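Local coordinates for protein LipS lipolytic enzyme (Unidentified, PDB 4FBL) that probably hydrolyses ester bonds of lipids as a thermostable lipase of the alpha/beta-hydrolase fold, and is seen here with spermidine in its pocket, at residues 172-178 and 192-198. Coordinates in Å, arbitrary orientation, origin at the centre of the assembly. Residues are numbered along the deposited sequence.
With SPD (spermidine), chain I.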
# COMPACT_ATOMS: atom_id res chain seq x y z
N PRO C 172 -9.86 -9.27 -15.59
CA PRO C 172 -10.56 -8.49 -16.65
C PRO C 172 -10.08 -7.03 -16.68
O PRO C 172 -9.59 -6.54 -15.61
CB PRO C 172 -12.01 -8.48 -16.19
CG PRO C 172 -12.00 -8.84 -14.76
CD PRO C 172 -10.78 -9.70 -14.51
N ALA C 173 -10.27 -6.28 -17.78
CA ALA C 173 -10.00 -4.83 -17.67
C ALA C 173 -10.94 -4.07 -16.68
O ALA C 173 -10.51 -3.11 -16.04
CB ALA C 173 -9.99 -4.16 -19.02
N GLU C 174 -12.21 -4.46 -16.55
CA GLU C 174 -13.16 -3.68 -15.76
C GLU C 174 -13.98 -4.57 -14.92
O GLU C 174 -14.17 -5.71 -15.26
CB GLU C 174 -14.08 -2.84 -16.67
CG GLU C 174 -13.35 -1.76 -17.35
CD GLU C 174 -14.16 -1.07 -18.45
OE1 GLU C 174 -15.23 -1.59 -18.82
OE2 GLU C 174 -13.73 -0.01 -18.93
N LEU C 175 -14.43 -4.06 -13.81
CA LEU C 175 -15.36 -4.71 -12.94
C LEU C 175 -16.56 -3.74 -12.89
O LEU C 175 -16.41 -2.61 -13.32
CB LEU C 175 -14.76 -4.77 -11.52
CG LEU C 175 -14.08 -5.91 -10.73
CD1 LEU C 175 -14.90 -6.26 -9.40
CD2 LEU C 175 -13.72 -7.12 -11.61
N PRO C 176 -17.75 -4.21 -12.44
CA PRO C 176 -18.83 -3.45 -11.81
C PRO C 176 -18.42 -2.32 -10.84
O PRO C 176 -17.45 -2.46 -10.04
CB PRO C 176 -19.59 -4.54 -11.08
CG PRO C 176 -19.57 -5.72 -12.23
CD PRO C 176 -18.32 -5.41 -13.10
N GLY C 177 -19.18 -1.22 -10.90
CA GLY C 177 -18.77 0.03 -10.21
C GLY C 177 -18.97 -0.01 -8.70
O GLY C 177 -19.63 -0.93 -8.19
N ILE C 178 -18.40 0.97 -7.99
CA ILE C 178 -18.56 1.02 -6.54
C ILE C 178 -19.60 2.13 -6.12
O ILE C 178 -20.21 2.03 -5.02
CB ILE C 178 -17.18 1.02 -5.70
CG1 ILE C 178 -16.23 2.18 -6.12
CG2 ILE C 178 -16.49 -0.42 -5.75
CD1 ILE C 178 -15.17 2.55 -5.05
N TYR C 192 -17.97 6.57 -12.14
CA TYR C 192 -17.94 5.63 -13.29
C TYR C 192 -18.79 4.41 -12.92
O TYR C 192 -18.87 4.02 -11.76
CB TYR C 192 -16.50 5.20 -13.64
CG TYR C 192 -15.60 6.27 -14.19
CD1 TYR C 192 -16.00 7.10 -15.24
CD2 TYR C 192 -14.26 6.43 -13.68
CE1 TYR C 192 -15.12 8.03 -15.81
CE2 TYR C 192 -13.41 7.40 -14.20
CZ TYR C 192 -13.81 8.20 -15.27
OH TYR C 192 -12.92 9.17 -15.79
N PRO C 193 -19.47 3.82 -13.93
CA PRO C 193 -20.34 2.69 -13.80
C PRO C 193 -19.54 1.33 -13.65
O PRO C 193 -20.15 0.28 -13.29
CB PRO C 193 -21.14 2.73 -15.13
CG PRO C 193 -20.16 3.25 -16.13
CD PRO C 193 -19.47 4.36 -15.31
N VAL C 194 -18.22 1.42 -13.86
CA VAL C 194 -17.29 0.28 -13.77
C VAL C 194 -16.03 0.72 -12.94
O VAL C 194 -15.68 1.95 -12.88
CB VAL C 194 -16.85 -0.23 -15.19
CG1 VAL C 194 -18.08 -0.67 -16.03
CG2 VAL C 194 -16.05 0.83 -16.02
N THR C 195 -15.40 -0.26 -12.28
CA THR C 195 -14.04 -0.08 -11.71
C THR C 195 -12.92 -0.56 -12.66
O THR C 195 -12.89 -1.75 -13.04
CB THR C 195 -13.98 -0.89 -10.48
OG1 THR C 195 -15.03 -0.44 -9.62
CG2 THR C 195 -12.58 -0.74 -9.82
N PRO C 196 -12.05 0.36 -13.14
CA PRO C 196 -10.93 -0.03 -13.99
C PRO C 196 -9.84 -0.72 -13.11
O PRO C 196 -9.21 -0.11 -12.21
CB PRO C 196 -10.35 1.29 -14.49
CG PRO C 196 -11.20 2.33 -13.93
CD PRO C 196 -12.02 1.81 -12.83
N VAL C 197 -9.69 -2.01 -13.34
CA VAL C 197 -8.77 -2.89 -12.56
C VAL C 197 -7.34 -2.37 -12.36
O VAL C 197 -6.86 -2.37 -11.21
CB VAL C 197 -8.86 -4.32 -13.14
CG1 VAL C 197 -7.72 -5.25 -12.54
CG2 VAL C 197 -10.15 -4.87 -12.75
N PRO C 198 -6.70 -1.86 -13.41
CA PRO C 198 -5.32 -1.45 -13.12
C PRO C 198 -5.18 -0.31 -12.10
O PRO C 198 -4.05 -0.08 -11.70
CB PRO C 198 -4.80 -0.95 -14.47
CG PRO C 198 -5.65 -1.71 -15.47
CD PRO C 198 -7.00 -1.74 -14.84
N1 SPD I . -20.84 3.83 -2.49
C2 SPD I . -20.23 4.42 -3.62
C3 SPD I . -18.88 5.12 -3.22
C4 SPD I . -18.59 6.26 -4.18
C5 SPD I . -17.76 5.82 -5.39
N6 SPD I . -16.86 6.93 -5.68
C7 SPD I . -16.87 8.11 -4.86
C8 SPD I . -16.13 7.98 -3.52
C9 SPD I . -15.65 6.57 -3.13
N10 SPD I . -16.06 6.29 -1.77
O HOH W 1 -17.68 3.45 -9.20
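A two-stranded antiparallel ribbon can be held by very few bonds, and the ribbon in the cap region of this alpha/beta hydrolase, set apart from the central sheet, is a good example. Strands 174-176 and 194-196 run at 147° to each other, their axes 4.3 Å apart at closest approach. Main-chain hydrogen bonds carry the pairing. Leu-175 and Thr-195 form the hydrogen-bonded pair, Leu-175 N giving to Thr-195 O (2.9 Å) and Thr-195 N to Leu-175 O (2.8 Å); Val-197 N reaches Ala-173 O at 3.0 Å. Pro-176 and Pro-196 have no amide hydrogen to offer, but both fall in non-hydrogen-bonded pairs, where none is needed. Between the bonds, Glu-174 CA makes a CA-H...O contact of 3.3 Å with Thr-195 O.

Side-chain contacts are looser. On one face Leu-175 CB lies 4.1 Å from Thr-195 CB; beyond, Val-197 turns toward 172-178, its CG2 4.4 Å from Leu-175 CD2. From the face of Glu-174 and Pro-196, carboxylate carbon Glu-174 CD makes a van der Waals contact with Val-194 CG2 (3.6 Å), and Pro-93 of helix 93-97 touches both side chains.

Toward the spermidine pocket, which Ile-178 helps line, a side chain and a water add to the backbone pairing. Thr-195 OG1 donates to Pro-176 O (3.2 Å), and a water accepts from Ile-178 N and donates to Tyr-192 O, each at 2.9 Å.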